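Local coordinates for VP4 CORE protein (Bluetongue virus, PDB 2JHP), which caps the viral messenger RNA as a multifunctional capping enzyme and forms part of the inner capsid of the virus, at residues L159-A164 against S320-P325; Y334-F339 against R367-L372; V512-L517 against S593-I598; M478-D483 against P506-P511. All coordinates share one frame; numbering follows the deposited sequence.

Contact 1: L159-A164 against S320-P325; sequences LYMEYA and STYLFP
Leu159 divides its two methyls between aromatic rings of 320-325. CD1 lies over one face of the Tyr322 ring, 3.9 Å from CE2, while Leu159 CD2 meets the edge of the Phe324 ring, 3.6 Å from its CD2. A branched, flexible aliphatic side chain suits this place because it touches two differently turned rings at once. The backbones are pinned by Leu323 N donating to Tyr160 O (3.2 Å). Tyr160 has CG anti to the backbone N (chi1 -174°), and its ring lies alongside Leu323, CD2 reaching Leu323 CD1 at 3.9 Å. The hydroxyl at the far end of this ring is satisfied by Val362 N.

This side is close-fitting, with Tyr160, Tyr322, Leu323 and Phe324 buried; the other thins out quickly. Met161 still borders the Tyr322 ring, its CG 3.8 Å from Tyr322 CD2 and its sulfur at the ring edge in a Met-aromatic contact. Beyond it, Glu162 and Ala164 are exposed and, like Tyr163, poorly ordered, and none of the three reaches 320-325.

Strand 322-324 is an outermost strand of a seven-stranded sheet with the 3-2-1-4-5-7-6 order of class I methyltransferases. The loop lies against that edge with a backbone bond and apolar side chains on both sides of it, which implies that the seal is largely hydrophobic.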
# COMPACT_ATOMS: atom_id res chain seq x y z
N LEU A 159 -11.28 -14.60 -17.61
CA LEU A 159 -12.30 -13.91 -18.39
C LEU A 159 -12.68 -14.73 -19.60
O LEU A 159 -12.08 -15.77 -19.87
CB LEU A 159 -11.78 -12.57 -18.89
CG LEU A 159 -11.04 -11.71 -17.88
CD1 LEU A 159 -10.22 -10.60 -18.58
CD2 LEU A 159 -12.00 -11.12 -16.84
N TYR A 160 -13.69 -14.24 -20.33
CA TYR A 160 -14.07 -14.77 -21.62
C TYR A 160 -14.52 -13.66 -22.57
O TYR A 160 -15.40 -12.86 -22.24
CB TYR A 160 -15.20 -15.79 -21.48
CG TYR A 160 -15.54 -16.49 -22.79
CD1 TYR A 160 -14.97 -17.72 -23.11
CD2 TYR A 160 -16.42 -15.91 -23.70
CE1 TYR A 160 -15.28 -18.36 -24.30
CE2 TYR A 160 -16.73 -16.55 -24.89
CZ TYR A 160 -16.15 -17.78 -25.19
OH TYR A 160 -16.45 -18.41 -26.37
N MET A 161 -13.89 -13.63 -23.75
CA MET A 161 -14.42 -12.94 -24.93
C MET A 161 -13.96 -13.69 -26.19
O MET A 161 -13.73 -14.91 -26.17
CB MET A 161 -14.03 -11.45 -25.02
CG MET A 161 -13.41 -10.82 -23.78
SD MET A 161 -11.67 -10.44 -24.01
CE MET A 161 -11.73 -8.74 -24.57
N GLU A 162 -13.82 -12.92 -27.29
CA GLU A 162 -13.41 -13.42 -28.62
C GLU A 162 -13.08 -14.90 -28.96
O GLU A 162 -14.01 -15.58 -29.40
CB GLU A 162 -12.56 -12.38 -29.41
CG GLU A 162 -12.68 -12.53 -30.93
CD GLU A 162 -12.78 -11.20 -31.67
OE1 GLU A 162 -12.68 -11.22 -32.92
OE2 GLU A 162 -12.98 -10.15 -31.01
N TYR A 163 -11.86 -15.45 -28.81
CA TYR A 163 -10.69 -15.09 -27.96
C TYR A 163 -10.27 -16.30 -27.10
O TYR A 163 -9.56 -17.19 -27.60
CB TYR A 163 -10.87 -13.82 -27.12
N ALA A 164 -10.74 -16.33 -25.82
CA ALA A 164 -10.51 -17.46 -24.89
C ALA A 164 -9.03 -17.71 -24.53
O ALA A 164 -8.11 -17.52 -25.36
CB ALA A 164 -11.19 -18.77 -25.42
N SER A 320 -21.81 -8.47 -24.69
CA SER A 320 -20.88 -8.54 -23.57
C SER A 320 -19.59 -7.75 -23.75
O SER A 320 -19.20 -7.39 -24.86
CB SER A 320 -20.54 -10.01 -23.28
OG SER A 320 -19.64 -10.12 -22.19
N THR A 321 -18.94 -7.47 -22.62
CA THR A 321 -17.54 -7.07 -22.60
C THR A 321 -16.72 -8.25 -22.04
O THR A 321 -15.79 -8.72 -22.69
CB THR A 321 -17.33 -5.77 -21.76
OG1 THR A 321 -17.94 -4.65 -22.42
CG2 THR A 321 -15.84 -5.49 -21.54
N TYR A 322 -17.09 -8.72 -20.86
CA TYR A 322 -16.47 -9.92 -20.29
C TYR A 322 -17.53 -10.87 -19.75
O TYR A 322 -18.64 -10.46 -19.42
CB TYR A 322 -15.51 -9.59 -19.15
CG TYR A 322 -14.36 -8.64 -19.46
CD1 TYR A 322 -14.20 -7.47 -18.74
CD2 TYR A 322 -13.42 -8.94 -20.46
CE1 TYR A 322 -13.14 -6.61 -19.01
CE2 TYR A 322 -12.37 -8.08 -20.73
CZ TYR A 322 -12.23 -6.92 -20.00
OH TYR A 322 -11.19 -6.07 -20.26
N LEU A 323 -17.18 -12.15 -19.69
CA LEU A 323 -17.91 -13.12 -18.89
C LEU A 323 -16.93 -13.71 -17.88
O LEU A 323 -15.83 -14.15 -18.24
CB LEU A 323 -18.51 -14.23 -19.77
CG LEU A 323 -19.47 -13.85 -20.90
CD1 LEU A 323 -19.72 -15.06 -21.82
CD2 LEU A 323 -20.79 -13.30 -20.38
N PHE A 324 -17.30 -13.70 -16.61
CA PHE A 324 -16.42 -14.30 -15.62
C PHE A 324 -17.09 -15.13 -14.54
O PHE A 324 -18.29 -15.02 -14.32
CB PHE A 324 -15.45 -13.29 -15.01
CG PHE A 324 -16.01 -11.91 -14.85
CD1 PHE A 324 -17.19 -11.69 -14.17
CD2 PHE A 324 -15.31 -10.82 -15.37
CE1 PHE A 324 -17.69 -10.40 -14.00
CE2 PHE A 324 -15.79 -9.52 -15.21
CZ PHE A 324 -16.98 -9.31 -14.53
N PRO A 325 -16.29 -15.98 -13.87
CA PRO A 325 -16.79 -16.82 -12.79
C PRO A 325 -17.21 -15.99 -11.59
O PRO A 325 -16.79 -14.84 -11.45
CB PRO A 325 -15.60 -17.72 -12.45
CG PRO A 325 -14.63 -17.57 -13.59
CD PRO A 325 -14.84 -16.18 -14.10

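Contact 2: Y334-F339 against R367-L372; sequences YELRNF and RKMVEL
The Tyr334 ring carries Val370 on one face, with CG1 in a CH-pi contact 4.0 Å from the ring centroid. Over the opposite face stands the guanidinium of Arg367, but its CZ is 5.7 Å from that centroid and the planes are nearly perpendicular, which makes any cation-pi attraction weak. At the ring edge lie Arg367 O and Glu371 OE2. Tyr334 OH donates to Glu371 OE2 at 3.3 Å, a long bond that meets the anti side of the carboxylate. Tyrosine suits this margin: its ring packs on helix aliphatics while the hydroxyl finds a polar end. The methylene chain of Arg367 contributes too, CG lying 3.6 Å from Tyr334 CE2, and its NH2 is held by Pro310 O.

Deeper in, Leu336 points at the helix and forks over it. Its CD1 meets Met369 CE at 3.8 Å, and its CD2 meets Val370 CG2 at 4.0 Å. Met369, bent at chi3 (-77°), turns its methyl toward the leucine.

Segment 367-372 of helix 363-373 runs at 108° to strand segment 335-339 and packs on the Leu336 side of the sheet, where Met369 also touches Tyr160. Strand 335-341 itself runs antiparallel between strands 302-308 and 322-324.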
# COMPACT_ATOMS: atom_id res chain seq x y z
N TYR A 334 -23.76 -23.50 -12.76
CA TYR A 334 -23.34 -23.12 -14.12
C TYR A 334 -23.90 -21.78 -14.55
O TYR A 334 -24.70 -21.68 -15.49
CB TYR A 334 -23.66 -24.22 -15.12
CG TYR A 334 -22.69 -25.35 -15.02
CD1 TYR A 334 -23.03 -26.52 -14.34
CD2 TYR A 334 -21.42 -25.26 -15.59
CE1 TYR A 334 -22.14 -27.56 -14.22
CE2 TYR A 334 -20.52 -26.29 -15.48
CZ TYR A 334 -20.88 -27.45 -14.80
OH TYR A 334 -20.00 -28.49 -14.70
N GLU A 335 -23.43 -20.76 -13.86
CA GLU A 335 -23.86 -19.39 -14.04
C GLU A 335 -22.65 -18.49 -13.89
O GLU A 335 -21.83 -18.67 -12.98
CB GLU A 335 -24.91 -19.06 -12.99
CG GLU A 335 -25.52 -17.70 -13.10
CD GLU A 335 -26.59 -17.49 -12.04
OE1 GLU A 335 -27.67 -18.11 -12.17
OE2 GLU A 335 -26.35 -16.72 -11.08
N LEU A 336 -22.52 -17.54 -14.81
CA LEU A 336 -21.44 -16.57 -14.76
C LEU A 336 -22.06 -15.20 -14.61
O LEU A 336 -23.27 -15.07 -14.44
CB LEU A 336 -20.61 -16.62 -16.04
CG LEU A 336 -20.05 -17.99 -16.45
CD1 LEU A 336 -19.54 -17.89 -17.86
CD2 LEU A 336 -18.95 -18.49 -15.52
N ARG A 337 -21.22 -14.17 -14.66
CA ARG A 337 -21.69 -12.79 -14.70
C ARG A 337 -21.19 -12.11 -15.96
O ARG A 337 -20.06 -12.33 -16.40
CB ARG A 337 -21.25 -12.01 -13.45
CG ARG A 337 -21.96 -12.43 -12.18
CD ARG A 337 -23.44 -12.13 -12.24
NE ARG A 337 -24.18 -12.88 -11.23
CZ ARG A 337 -25.50 -12.85 -11.08
NH1 ARG A 337 -26.25 -12.07 -11.85
NH2 ARG A 337 -26.08 -13.58 -10.13
N ASN A 338 -22.06 -11.31 -16.55
CA ASN A 338 -21.75 -10.62 -17.78
C ASN A 338 -21.46 -9.18 -17.47
O ASN A 338 -22.37 -8.43 -17.12
CB ASN A 338 -22.93 -10.72 -18.75
CG ASN A 338 -22.61 -10.16 -20.13
OD1 ASN A 338 -23.46 -10.18 -21.01
ND2 ASN A 338 -21.40 -9.65 -20.31
N PHE A 339 -20.19 -8.82 -17.55
CA PHE A 339 -19.80 -7.43 -17.39
C PHE A 339 -19.85 -6.71 -18.74
O PHE A 339 -19.32 -7.21 -19.74
CB PHE A 339 -18.42 -7.29 -16.74
CG PHE A 339 -17.91 -5.87 -16.71
CD1 PHE A 339 -18.49 -4.92 -15.88
CD2 PHE A 339 -16.88 -5.48 -17.56
CE1 PHE A 339 -18.04 -3.61 -15.87
CE2 PHE A 339 -16.43 -4.17 -17.56
CZ PHE A 339 -17.00 -3.24 -16.71
N ARG A 367 -18.03 -23.75 -19.73
CA ARG A 367 -18.34 -24.85 -18.81
C ARG A 367 -17.11 -25.16 -17.95
O ARG A 367 -17.23 -25.42 -16.75
CB ARG A 367 -18.77 -26.08 -19.60
CG ARG A 367 -19.63 -27.09 -18.85
CD ARG A 367 -20.84 -27.49 -19.70
NE ARG A 367 -21.85 -26.43 -19.67
CZ ARG A 367 -22.92 -26.37 -20.46
NH1 ARG A 367 -23.15 -27.31 -21.39
NH2 ARG A 367 -23.77 -25.36 -20.33
N LYS A 368 -15.93 -25.11 -18.57
CA LYS A 368 -14.66 -25.30 -17.88
C LYS A 368 -14.44 -24.26 -16.80
O LYS A 368 -13.97 -24.58 -15.71
CB LYS A 368 -13.47 -25.28 -18.85
CG LYS A 368 -12.73 -26.61 -18.99
CD LYS A 368 -11.77 -26.90 -17.82
CE LYS A 368 -11.37 -28.38 -17.79
NZ LYS A 368 -10.45 -28.70 -16.67
N MET A 369 -14.76 -23.00 -17.11
CA MET A 369 -14.51 -21.92 -16.17
C MET A 369 -15.13 -22.22 -14.80
O MET A 369 -14.44 -22.17 -13.78
CB MET A 369 -15.01 -20.58 -16.71
CG MET A 369 -14.12 -19.98 -17.78
SD MET A 369 -14.32 -18.19 -17.93
CE MET A 369 -15.86 -18.08 -18.83
N VAL A 370 -16.42 -22.56 -14.81
CA VAL A 370 -17.14 -22.98 -13.61
C VAL A 370 -16.36 -24.08 -12.88
O VAL A 370 -16.05 -23.95 -11.70
CB VAL A 370 -18.56 -23.49 -13.96
CG1 VAL A 370 -19.24 -24.14 -12.74
CG2 VAL A 370 -19.42 -22.37 -14.55
N GLU A 371 -16.02 -25.14 -13.60
CA GLU A 371 -15.31 -26.29 -13.03
C GLU A 371 -13.94 -25.94 -12.46
O GLU A 371 -13.46 -26.60 -11.54
CB GLU A 371 -15.16 -27.39 -14.07
CG GLU A 371 -16.49 -27.84 -14.63
CD GLU A 371 -16.37 -28.46 -16.01
OE1 GLU A 371 -15.24 -28.86 -16.41
OE2 GLU A 371 -17.41 -28.56 -16.69
N LEU A 372 -13.31 -24.92 -13.03
CA LEU A 372 -11.98 -24.50 -12.59
C LEU A 372 -12.01 -23.53 -11.41
O LEU A 372 -11.13 -23.60 -10.55
CB LEU A 372 -11.18 -23.88 -13.75
CG LEU A 372 -10.59 -24.76 -14.85
CD1 LEU A 372 -9.96 -23.90 -15.94
CD2 LEU A 372 -9.57 -25.73 -14.29

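Contact 3: V512-L517 against S593-I598; sequences VPDISL and SAAEVI
Asp514 reaches across to Glu596 with one carboxylate oxygen and is gripped at the other. OD1 accepts from Glu596 N at 3.1 Å, met nearly along its C-O axis. OD2 takes two bonds from its own segment: Ser516 OG arrives at the anti lone pair, 3.1 Å from OD2, and Ser516 N comes from above the carboxylate plane in a nearly straight bond (167°). The backbone bond makes an Asx turn, and a salt bridge from Arg60 adds a third hold on OD2. With CG anti to the backbone N (chi1 -172°), the aspartate carries its carboxylate to where both chains can use it; its short side chain suits the double task. Arg60 also forms a long, weak ion pair with Glu596, which may ease the like charges, Glu596 OE2 being 5.9 Å from Asp514 OD1.

A second bond runs the other way, Ile515 N to Glu596 O at 3.1 Å, so the backbone of Glu596 is held through both its N-H and its carbonyl. Apolar groups close the contact at each end. Ile515 CG1 packs on Ile598 CG1 at 3.8 Å, and Val512 CG1 sits 3.8 Å from Ala595 CB, where a small residue lets the chains come close. Between them, Pro513 centres an inverse gamma turn.

Both segments are irregular. Helix 470-480 lies against 512-517, with Leu475 touching Ile515 and Phe476 touching Ser516, while Trp570 of helix 568-576 packs on Ser516 and Leu517.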
# COMPACT_ATOMS: atom_id res chain seq x y z
N VAL A 512 17.62 21.92 10.52
CA VAL A 512 17.98 21.32 11.81
C VAL A 512 18.31 19.81 11.67
O VAL A 512 17.76 19.14 10.79
CB VAL A 512 16.84 21.61 12.86
CG1 VAL A 512 15.64 20.72 12.63
CG2 VAL A 512 17.35 21.47 14.28
N PRO A 513 19.23 19.27 12.52
CA PRO A 513 19.64 17.88 12.41
C PRO A 513 18.68 16.90 13.09
O PRO A 513 19.10 16.13 13.97
CB PRO A 513 20.98 17.87 13.14
CG PRO A 513 20.81 18.88 14.22
CD PRO A 513 19.94 19.96 13.61
N ASP A 514 17.41 16.91 12.67
CA ASP A 514 16.40 16.05 13.29
C ASP A 514 16.60 14.55 13.04
O ASP A 514 17.14 14.14 12.01
CB ASP A 514 15.01 16.48 12.84
CG ASP A 514 13.92 15.75 13.58
OD1 ASP A 514 13.63 16.11 14.74
OD2 ASP A 514 13.36 14.81 12.99
N ILE A 515 16.16 13.74 14.01
CA ILE A 515 16.22 12.28 13.97
C ILE A 515 15.87 11.68 12.60
O ILE A 515 16.53 10.75 12.14
CB ILE A 515 15.34 11.69 15.11
CG1 ILE A 515 16.20 11.37 16.33
CG2 ILE A 515 14.63 10.41 14.70
CD1 ILE A 515 15.41 11.39 17.61
N SER A 516 14.85 12.25 11.96
CA SER A 516 14.43 11.86 10.62
C SER A 516 15.61 11.82 9.66
O SER A 516 15.70 10.95 8.80
CB SER A 516 13.36 12.84 10.12
OG SER A 516 13.87 14.16 10.02
N LEU A 517 16.51 12.78 9.82
CA LEU A 517 17.72 12.87 9.02
C LEU A 517 18.86 12.01 9.61
O LEU A 517 19.49 11.24 8.89
CB LEU A 517 18.14 14.34 8.90
CG LEU A 517 19.38 14.72 8.09
CD1 LEU A 517 19.16 14.46 6.61
CD2 LEU A 517 19.76 16.19 8.35
N SER A 593 11.85 24.36 16.57
CA SER A 593 11.60 23.54 15.39
C SER A 593 10.82 22.29 15.80
O SER A 593 10.39 21.52 14.94
CB SER A 593 12.91 23.14 14.70
OG SER A 593 13.49 24.26 14.04
N ALA A 594 10.65 22.11 17.12
CA ALA A 594 10.03 20.90 17.67
C ALA A 594 10.77 19.65 17.20
O ALA A 594 10.16 18.64 16.86
CB ALA A 594 8.53 20.83 17.31
N ALA A 595 12.10 19.74 17.19
CA ALA A 595 12.96 18.67 16.70
C ALA A 595 13.77 18.08 17.83
O ALA A 595 14.14 18.77 18.76
CB ALA A 595 13.89 19.20 15.62
N GLU A 596 14.06 16.80 17.72
CA GLU A 596 14.94 16.10 18.66
C GLU A 596 16.03 15.36 17.92
O GLU A 596 16.03 15.30 16.69
CB GLU A 596 14.15 15.17 19.59
CG GLU A 596 12.99 14.45 18.93
CD GLU A 596 11.83 14.25 19.89
OE1 GLU A 596 12.02 14.45 21.11
OE2 GLU A 596 10.73 13.90 19.42
N VAL A 597 16.94 14.80 18.70
CA VAL A 597 18.23 14.32 18.23
C VAL A 597 18.67 13.11 19.08
O VAL A 597 18.06 12.81 20.11
CB VAL A 597 19.27 15.49 18.30
CG1 VAL A 597 19.58 15.85 19.76
CG2 VAL A 597 20.53 15.20 17.50
N ILE A 598 19.71 12.39 18.63
CA ILE A 598 20.43 11.44 19.50
C ILE A 598 21.96 11.60 19.45
O ILE A 598 22.68 10.60 19.43
CB ILE A 598 20.10 9.96 19.20
CG1 ILE A 598 18.70 9.78 18.63
CG2 ILE A 598 20.33 9.10 20.46
CD1 ILE A 598 18.60 8.54 17.73

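Contact 4: M478-D483 against P506-P511; sequences MWRYPD and PIPDPP
The C-terminal turn of helix 470-480 meets a proline-rich loop here, Trp479 and Arg480 facing Pro506 and Pro508. The indole end of Trp479 touches Pro508: CZ3 is 4.0 Å from CG of the proline, and Trp479 CH2 is likewise 4.0 Å from Pro508 CB. The two side chains cross at about a right angle. A broad apolar ring against a rigid pyrrolidine is a natural pairing, and tryptophan adds a polar tether, its NE1 donating to Ser593 O.

Helix 470-480 follows strand 466-469, an outermost strand of a second seven-stranded sheet with the 3-2-1-4-5-7-6 order of class I methyltransferases. The loop leaves strand 499-503, the antiparallel neighbour of 466-469, so the contact ties the end of the helix after one strand to the loop after the neighbouring strand.

The Arg480 chain bends at chi2 (101°), which places CD, and again at chi3; the guanidinium meets the loop at its edge. NH2 approaches Pro506 O at 2.5 Å, too short and too bent (117°) for the bond to be other than doubtful in detail. Arg480 NH1 lies 4.1 Å from Pro508 CA. A long side chain suits this surface site, where it reaches the loop. Arg480 NE also forms a long, weak ion pair with Glu505.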
# COMPACT_ATOMS: atom_id res chain seq x y z
N MET A 478 5.98 12.22 11.08
CA MET A 478 5.55 12.44 12.45
C MET A 478 5.76 13.93 12.82
O MET A 478 4.89 14.58 13.42
CB MET A 478 6.29 11.54 13.44
CG MET A 478 5.70 10.15 13.53
SD MET A 478 6.49 9.15 14.79
CE MET A 478 5.77 7.55 14.44
N TRP A 479 6.91 14.45 12.41
CA TRP A 479 7.40 15.76 12.81
C TRP A 479 6.74 16.92 12.06
O TRP A 479 6.42 17.93 12.66
CB TRP A 479 8.92 15.76 12.60
CG TRP A 479 9.64 17.02 12.88
CD1 TRP A 479 9.47 17.85 13.94
CD2 TRP A 479 10.71 17.56 12.10
NE1 TRP A 479 10.35 18.90 13.86
CE2 TRP A 479 11.12 18.75 12.74
CE3 TRP A 479 11.35 17.17 10.92
CZ2 TRP A 479 12.15 19.55 12.23
CZ3 TRP A 479 12.37 17.97 10.41
CH2 TRP A 479 12.75 19.14 11.07
N ARG A 480 6.55 16.74 10.75
CA ARG A 480 5.99 17.76 9.86
C ARG A 480 4.46 17.69 9.75
O ARG A 480 3.79 18.73 9.65
CB ARG A 480 6.64 17.65 8.47
CG ARG A 480 6.13 18.65 7.42
CD ARG A 480 7.06 19.82 7.22
NE ARG A 480 8.04 19.59 6.15
CZ ARG A 480 9.17 20.29 6.01
NH1 ARG A 480 9.49 21.26 6.86
NH2 ARG A 480 9.99 20.01 5.00
N TYR A 481 3.89 16.49 9.78
CA TYR A 481 2.45 16.32 9.66
C TYR A 481 1.86 15.47 10.79
O TYR A 481 1.45 14.34 10.57
CB TYR A 481 2.08 15.72 8.31
CG TYR A 481 2.53 16.53 7.12
CD1 TYR A 481 3.67 16.18 6.42
CD2 TYR A 481 1.80 17.64 6.69
CE1 TYR A 481 4.09 16.91 5.31
CE2 TYR A 481 2.21 18.40 5.59
CZ TYR A 481 3.37 18.02 4.90
OH TYR A 481 3.78 18.75 3.81
N PRO A 482 1.82 16.03 12.02
CA PRO A 482 1.38 15.37 13.25
C PRO A 482 0.01 14.68 13.26
O PRO A 482 -0.19 13.79 14.08
CB PRO A 482 1.40 16.51 14.27
CG PRO A 482 2.46 17.40 13.76
CD PRO A 482 2.25 17.41 12.29
N ASP A 483 -0.93 15.06 12.40
CA ASP A 483 -2.17 14.27 12.32
C ASP A 483 -2.38 13.51 11.03
O ASP A 483 -3.43 12.91 10.83
CB ASP A 483 -3.41 15.09 12.66
CG ASP A 483 -3.89 14.88 14.09
OD1 ASP A 483 -4.87 15.54 14.48
OD2 ASP A 483 -3.29 14.05 14.82
N PRO A 506 10.05 20.27 0.98
CA PRO A 506 11.22 21.16 0.96
C PRO A 506 12.12 20.90 2.16
O PRO A 506 11.65 20.49 3.21
CB PRO A 506 10.61 22.59 1.04
CG PRO A 506 9.29 22.41 1.69
CD PRO A 506 8.80 21.00 1.27
N ILE A 507 13.42 21.12 1.97
CA ILE A 507 14.39 21.08 3.05
C ILE A 507 13.88 21.93 4.21
O ILE A 507 13.42 23.05 3.98
CB ILE A 507 15.76 21.61 2.59
CG1 ILE A 507 16.32 20.78 1.43
CG2 ILE A 507 16.74 21.64 3.75
CD1 ILE A 507 17.47 21.42 0.67
N PRO A 508 13.91 21.40 5.45
CA PRO A 508 13.46 22.20 6.59
C PRO A 508 14.28 23.47 6.79
O PRO A 508 15.41 23.57 6.32
CB PRO A 508 13.67 21.26 7.78
CG PRO A 508 13.69 19.90 7.19
CD PRO A 508 14.35 20.06 5.86
N ASP A 509 13.69 24.43 7.49
CA ASP A 509 14.27 25.74 7.60
C ASP A 509 13.92 26.38 8.94
O ASP A 509 12.76 26.78 9.17
CB ASP A 509 13.77 26.61 6.45
CG ASP A 509 14.06 28.08 6.66
OD1 ASP A 509 13.10 28.87 6.72
OD2 ASP A 509 15.25 28.43 6.80
N PRO A 510 14.92 26.56 9.83
CA PRO A 510 16.33 26.15 9.79
C PRO A 510 16.57 24.68 9.53
O PRO A 510 15.83 23.85 10.04
CB PRO A 510 16.87 26.56 11.18
CG PRO A 510 15.68 26.94 11.99
CD PRO A 510 14.65 27.41 11.01
N PRO A 511 17.60 24.37 8.71
CA PRO A 511 17.99 23.00 8.39
C PRO A 511 18.53 22.25 9.61
O PRO A 511 19.73 21.99 9.72
CB PRO A 511 19.09 23.19 7.33
CG PRO A 511 19.58 24.58 7.52
CD PRO A 511 18.44 25.37 8.03

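Followed from the N terminus, the four contacts come in series, none nested in or crossing another. Contact 1 closes the long excursion from 159-164 to an edge strand of one seven-stranded sheet; contact 2 then closes a short one, laying helix 363-373 against the adjacent strand 335-341. They touch through backbone bonds from Thr321 and Tyr322 to Phe339, a classic beta bulge. Contact 4 comes next, tying the end of helix 470-480 to 506-511, and the chain passes straight into contact 3, which brings 593-598 back to 512-517. Trp479 links these last two. The pairs lie on opposite sides of the chain's centre, contacts 1 and 3 having centres about 56 Å apart.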